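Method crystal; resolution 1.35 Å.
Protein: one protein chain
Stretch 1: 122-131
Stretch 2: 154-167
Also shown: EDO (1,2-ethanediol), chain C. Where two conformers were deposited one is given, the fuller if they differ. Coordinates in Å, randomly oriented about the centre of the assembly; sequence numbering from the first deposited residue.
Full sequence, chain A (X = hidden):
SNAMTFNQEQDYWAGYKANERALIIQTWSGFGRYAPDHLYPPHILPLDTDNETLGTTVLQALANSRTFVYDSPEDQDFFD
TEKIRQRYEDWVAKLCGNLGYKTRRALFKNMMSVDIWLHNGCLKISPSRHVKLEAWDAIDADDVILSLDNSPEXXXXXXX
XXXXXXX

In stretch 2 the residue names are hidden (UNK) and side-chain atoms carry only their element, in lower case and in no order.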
# COMPACT_ATOMS: atom_id res chain seq x y z
N CYS A 122 0.88 -15.25 -6.94
CA CYS A 122 1.17 -15.37 -5.53
C CYS A 122 1.10 -14.01 -4.86
O CYS A 122 1.76 -13.09 -5.33
CB CYS A 122 2.57 -15.94 -5.32
SG CYS A 122 2.94 -16.22 -3.60
N LEU A 123 0.31 -13.93 -3.79
CA LEU A 123 0.18 -12.69 -3.01
C LEU A 123 1.00 -12.79 -1.73
O LEU A 123 0.67 -13.61 -0.85
CB LEU A 123 -1.29 -12.44 -2.64
CG LEU A 123 -2.16 -12.05 -3.82
CD1 LEU A 123 -3.61 -12.32 -3.45
CD2 LEU A 123 -1.93 -10.57 -4.12
N LYS A 124 2.04 -11.96 -1.59
CA LYS A 124 2.81 -11.87 -0.36
C LYS A 124 2.33 -10.61 0.41
O LYS A 124 2.50 -9.49 -0.08
CB LYS A 124 4.31 -11.77 -0.68
CG LYS A 124 5.24 -11.68 0.57
CD LYS A 124 6.69 -11.63 0.12
CE LYS A 124 7.67 -11.47 1.26
NZ LYS A 124 9.01 -11.52 0.66
N ILE A 125 1.71 -10.83 1.57
CA ILE A 125 1.11 -9.73 2.34
C ILE A 125 1.93 -9.59 3.62
O ILE A 125 1.92 -10.48 4.46
CB ILE A 125 -0.38 -9.98 2.63
CG1 ILE A 125 -1.17 -10.33 1.33
CG2 ILE A 125 -0.99 -8.80 3.34
CD1 ILE A 125 -2.63 -10.87 1.58
N SER A 126 2.67 -8.49 3.74
CA SER A 126 3.72 -8.39 4.76
C SER A 126 3.41 -7.31 5.77
O SER A 126 3.23 -6.15 5.40
CB SER A 126 5.05 -8.01 4.11
OG SER A 126 5.50 -9.01 3.20
N PRO A 127 3.40 -7.68 7.05
CA PRO A 127 3.22 -6.70 8.13
C PRO A 127 4.53 -5.94 8.35
O PRO A 127 5.53 -6.20 7.68
CB PRO A 127 2.88 -7.59 9.33
CG PRO A 127 3.66 -8.85 9.03
CD PRO A 127 3.56 -9.05 7.56
N SER A 128 4.55 -5.03 9.30
CA SER A 128 5.75 -4.21 9.54
C SER A 128 5.76 -3.73 10.96
O SER A 128 4.77 -3.85 11.68
CB SER A 128 5.79 -3.00 8.61
OG SER A 128 4.76 -2.08 8.95
N ARG A 129 6.91 -3.17 11.34
CA ARG A 129 7.07 -2.41 12.58
C ARG A 129 7.11 -0.90 12.26
O ARG A 129 7.88 -0.44 11.40
CB ARG A 129 8.39 -2.81 13.30
CG ARG A 129 8.88 -1.81 14.36
CD ARG A 129 7.99 -1.71 15.61
NE ARG A 129 8.61 -0.73 16.47
CZ ARG A 129 7.97 0.11 17.29
NH1 ARG A 129 6.66 0.06 17.42
NH2 ARG A 129 8.65 1.02 17.96
N HIS A 130 6.29 -0.14 12.97
CA HIS A 130 6.27 1.31 12.87
C HIS A 130 7.46 1.86 13.66
O HIS A 130 7.34 2.35 14.79
CB HIS A 130 4.95 1.83 13.41
CG HIS A 130 4.72 3.27 13.13
ND1 HIS A 130 3.70 3.97 13.73
CD2 HIS A 130 5.34 4.14 12.29
CE1 HIS A 130 3.72 5.22 13.29
NE2 HIS A 130 4.70 5.35 12.42
N VAL A 131 8.63 1.78 13.04
CA VAL A 131 9.89 2.04 13.69
C VAL A 131 10.17 3.52 13.91
O VAL A 131 10.81 3.91 14.89
CB VAL A 131 11.05 1.37 12.90
CG1 VAL A 131 11.10 1.86 11.45
CG2 VAL A 131 12.40 1.63 13.54
N UNK A 154 -11.55 -13.70 0.92
CA UNK A 154 -10.42 -14.37 1.52
C UNK A 154 -9.18 -13.48 1.52
O UNK A 154 -8.41 -13.47 2.49
c UNK A 154 -10.14 -15.65 0.75
o UNK A 154 -10.40 -17.84 -0.84
c UNK A 154 -11.15 -17.84 0.14
c UNK A 154 -11.22 -16.68 1.05
o UNK A 154 -11.92 -18.79 0.39
N UNK A 155 -8.98 -12.73 0.45
CA UNK A 155 -7.89 -11.77 0.43
C UNK A 155 -8.09 -10.71 1.52
O UNK A 155 -7.13 -10.39 2.25
c UNK A 155 -7.71 -11.21 -0.99
c UNK A 155 -7.35 -12.04 -3.37
c UNK A 155 -7.27 -12.37 -1.91
c UNK A 155 -6.65 -10.11 -1.00
N UNK A 156 -9.31 -10.20 1.69
CA UNK A 156 -9.60 -9.24 2.76
C UNK A 156 -9.30 -9.80 4.13
O UNK A 156 -8.70 -9.08 4.98
N UNK A 157 -9.66 -11.06 4.37
CA UNK A 157 -9.33 -11.71 5.63
C UNK A 157 -7.82 -11.76 5.87
O UNK A 157 -7.33 -11.54 7.01
c UNK A 157 -10.00 -13.13 5.76
N UNK A 158 -7.07 -12.08 4.83
CA UNK A 158 -5.63 -12.18 4.99
C UNK A 158 -5.02 -10.81 5.18
O UNK A 158 -4.04 -10.65 5.91
N UNK A 159 -5.61 -9.78 4.58
CA UNK A 159 -5.12 -8.41 4.82
C UNK A 159 -5.30 -7.99 6.27
O UNK A 159 -4.39 -7.40 6.88
c UNK A 159 -5.45 -7.63 2.44
c UNK A 159 -4.14 -6.93 2.17
c UNK A 159 -5.83 -7.41 3.91
c UNK A 159 -6.54 -7.13 1.50
N UNK A 160 -6.48 -8.28 6.82
CA UNK A 160 -6.77 -7.93 8.21
C UNK A 160 -5.86 -8.71 9.16
O UNK A 160 -5.40 -8.18 10.18
c UNK A 160 -8.26 -8.19 8.51
c UNK A 160 -9.12 -7.15 7.83
c UNK A 160 -10.56 -7.20 8.34
n UNK A 160 -12.94 -6.51 7.95
c UNK A 160 -11.50 -6.37 7.48
N UNK A 161 -5.59 -9.96 8.81
CA UNK A 161 -4.68 -10.79 9.58
C UNK A 161 -3.29 -10.18 9.59
O UNK A 161 -2.64 -10.07 10.65
c UNK A 161 -3.70 -14.56 9.00
c UNK A 161 -4.02 -13.39 11.20
c UNK A 161 -3.69 -13.21 9.69
c UNK A 161 -4.64 -12.22 9.02
N UNK A 162 -2.81 -9.77 8.41
CA UNK A 162 -1.50 -9.17 8.38
C UNK A 162 -1.46 -7.87 9.19
O UNK A 162 -0.48 -7.61 9.88
c UNK A 162 -1.05 -8.92 6.94
N UNK A 163 -2.51 -7.04 9.08
CA UNK A 163 -2.56 -5.82 9.89
C UNK A 163 -2.47 -6.16 11.39
O UNK A 163 -1.77 -5.47 12.17
c UNK A 163 -5.45 -3.25 10.13
c UNK A 163 -3.83 -5.03 9.55
c UNK A 163 -4.10 -3.87 10.47
c UNK A 163 -3.03 -2.89 10.23
N UNK A 164 -3.17 -7.23 11.82
CA UNK A 164 -3.11 -7.63 13.23
C UNK A 164 -1.71 -8.02 13.71
O UNK A 164 -1.41 -7.99 14.91
o UNK A 164 -3.61 -10.01 13.08
c UNK A 164 -4.12 -8.77 13.51
N UNK A 165 -0.85 -8.36 12.77
CA UNK A 165 0.54 -8.71 13.06
C UNK A 165 1.50 -7.50 13.06
O UNK A 165 2.66 -7.64 13.46
c UNK A 165 0.30 -11.11 12.26
n UNK A 165 0.95 -14.23 9.37
n UNK A 165 0.06 -13.39 11.34
n UNK A 165 -0.49 -15.50 10.66
c UNK A 165 0.75 -12.12 11.20
c UNK A 165 0.19 -14.39 10.47
c UNK A 165 1.03 -9.78 12.06
N UNK A 166 1.02 -6.33 12.66
CA UNK A 166 1.87 -5.15 12.67
C UNK A 166 2.15 -4.71 14.09
O UNK A 166 1.36 -4.97 14.99
s UNK A 166 1.18 -4.26 10.10
c UNK A 166 1.19 -4.01 11.91
N UNK A 167 3.28 -4.05 14.30
CA UNK A 167 3.70 -3.61 15.63
C UNK A 167 4.27 -2.23 15.55
O UNK A 167 4.47 -1.70 14.44
OXT UNK A 167 4.54 -1.63 16.61
n UNK A 167 1.32 -9.13 17.88
c UNK A 167 4.21 -5.96 16.50
c UNK A 167 3.15 -5.93 17.62
n UNK A 167 2.70 -7.27 18.00
n UNK A 167 0.93 -7.32 16.50
c UNK A 167 1.64 -7.90 17.46
c UNK A 167 4.75 -4.57 16.17
C1 EDO C . 5.13 -3.69 5.34
O1 EDO C . 6.22 -4.62 5.20
C2 EDO C . 5.70 -2.27 5.38
O2 EDO C . 4.85 -1.25 4.84

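Position 154 carries three side-chain carbons in a row, the third bearing two oxygens: a carboxylate on a two-carbon stem, hence Glu-154. Its side chain is out of reach of stretch 1. Position 155 has four carbons, forked at the first, with one arm two carbons long. That beta-branched pattern defines Ile-155, whose CD1 lies 3.8 Å from Leu-123 CD1.

Position 156 has no side-chain atoms and is Gly-156; a CB built there would point away from the strand. One carbon at 157 gives Ala-157, out of reach. Position 158 again lacks a side chain, so it is Gly-158, but here an ideal CB would point toward stretch 1 and sit 3.8 Å from Ile-125 CD1. Ile-125 CD1 lies 4.3 Å from Gly-158 C; since the ideal CB would be at a normal packing distance, the geometry does not show that glycine is needed here.

At 159, four carbons fork at the second, the signature of Leu-159. Its CA-to-CB bond runs sideways, yet the end of the chain comes nearer, CD2 reaching 3.8 Å from Ile-125 CG2. Position 160 shows four carbons in a row ending in nitrogen, Lys-160, with no contact to the strand. Position 161 repeats the fork at the second carbon; it is Leu-161, exposed and out of reach.

A single carbon at 162 identifies Ala-162. It points toward stretch 1, and its CB packs 3.6 Å from Ile-125 CG2, while Pro-127 CB lies 3.4 Å from Ala-162 O. Position 163, four carbons forked at the second, is Leu-163, directed away. At 164 one carbon precedes one oxygen; the lack of a second branch makes it Ser-164, and its OG donates to Leu-161 O at 2.6 Å.

Position 165 has three carbons, a nitrogen, and a carbon carrying two more nitrogens, a guanidinium: Arg-165. Its CB is 4.0 Å from Pro-127 CB, but the end of the chain leads away. Position 166 ends in sulfur after one carbon and is Cys-166. SG lies 3.8 Å from Pro-127 CB and accepts a weak hydrogen bond from Ser-128 N (3.5 Å, 150°). Position 167 repeats the guanidinium pattern and also has OXT, so it is Arg-167, the C-terminal residue. Its NH1 donates to Ser-164 O (2.9 Å) and Cys-166 O (2.8 Å), folding the side chain back over its own stretch.

The contact thus has two parts. Strand 122-126 and the helix run at 30°, with axes approaching to 8.3 Å, and Leu-123 and Ile-125 supply the strand's apolar packing. Beyond them, the chain terminus draws close enough for backbone pairing: Arg-167 N donates to Ser-128 O (3.0 Å, 164°), and His-130 N donates to Arg-167 O (2.8 Å, 165°). These nearly linear bonds bracket Arg-129, whose NH1 meets Arg-167 OXT at 2.8 Å in a salt bridge, the carboxylate oxygen lying at the guanidinium edge near its plane. The two carboxylate oxygens therefore take different donors, and 534 Å² is buried in all.

Stretch 2 154-167: EIGAGLKLALSRCR
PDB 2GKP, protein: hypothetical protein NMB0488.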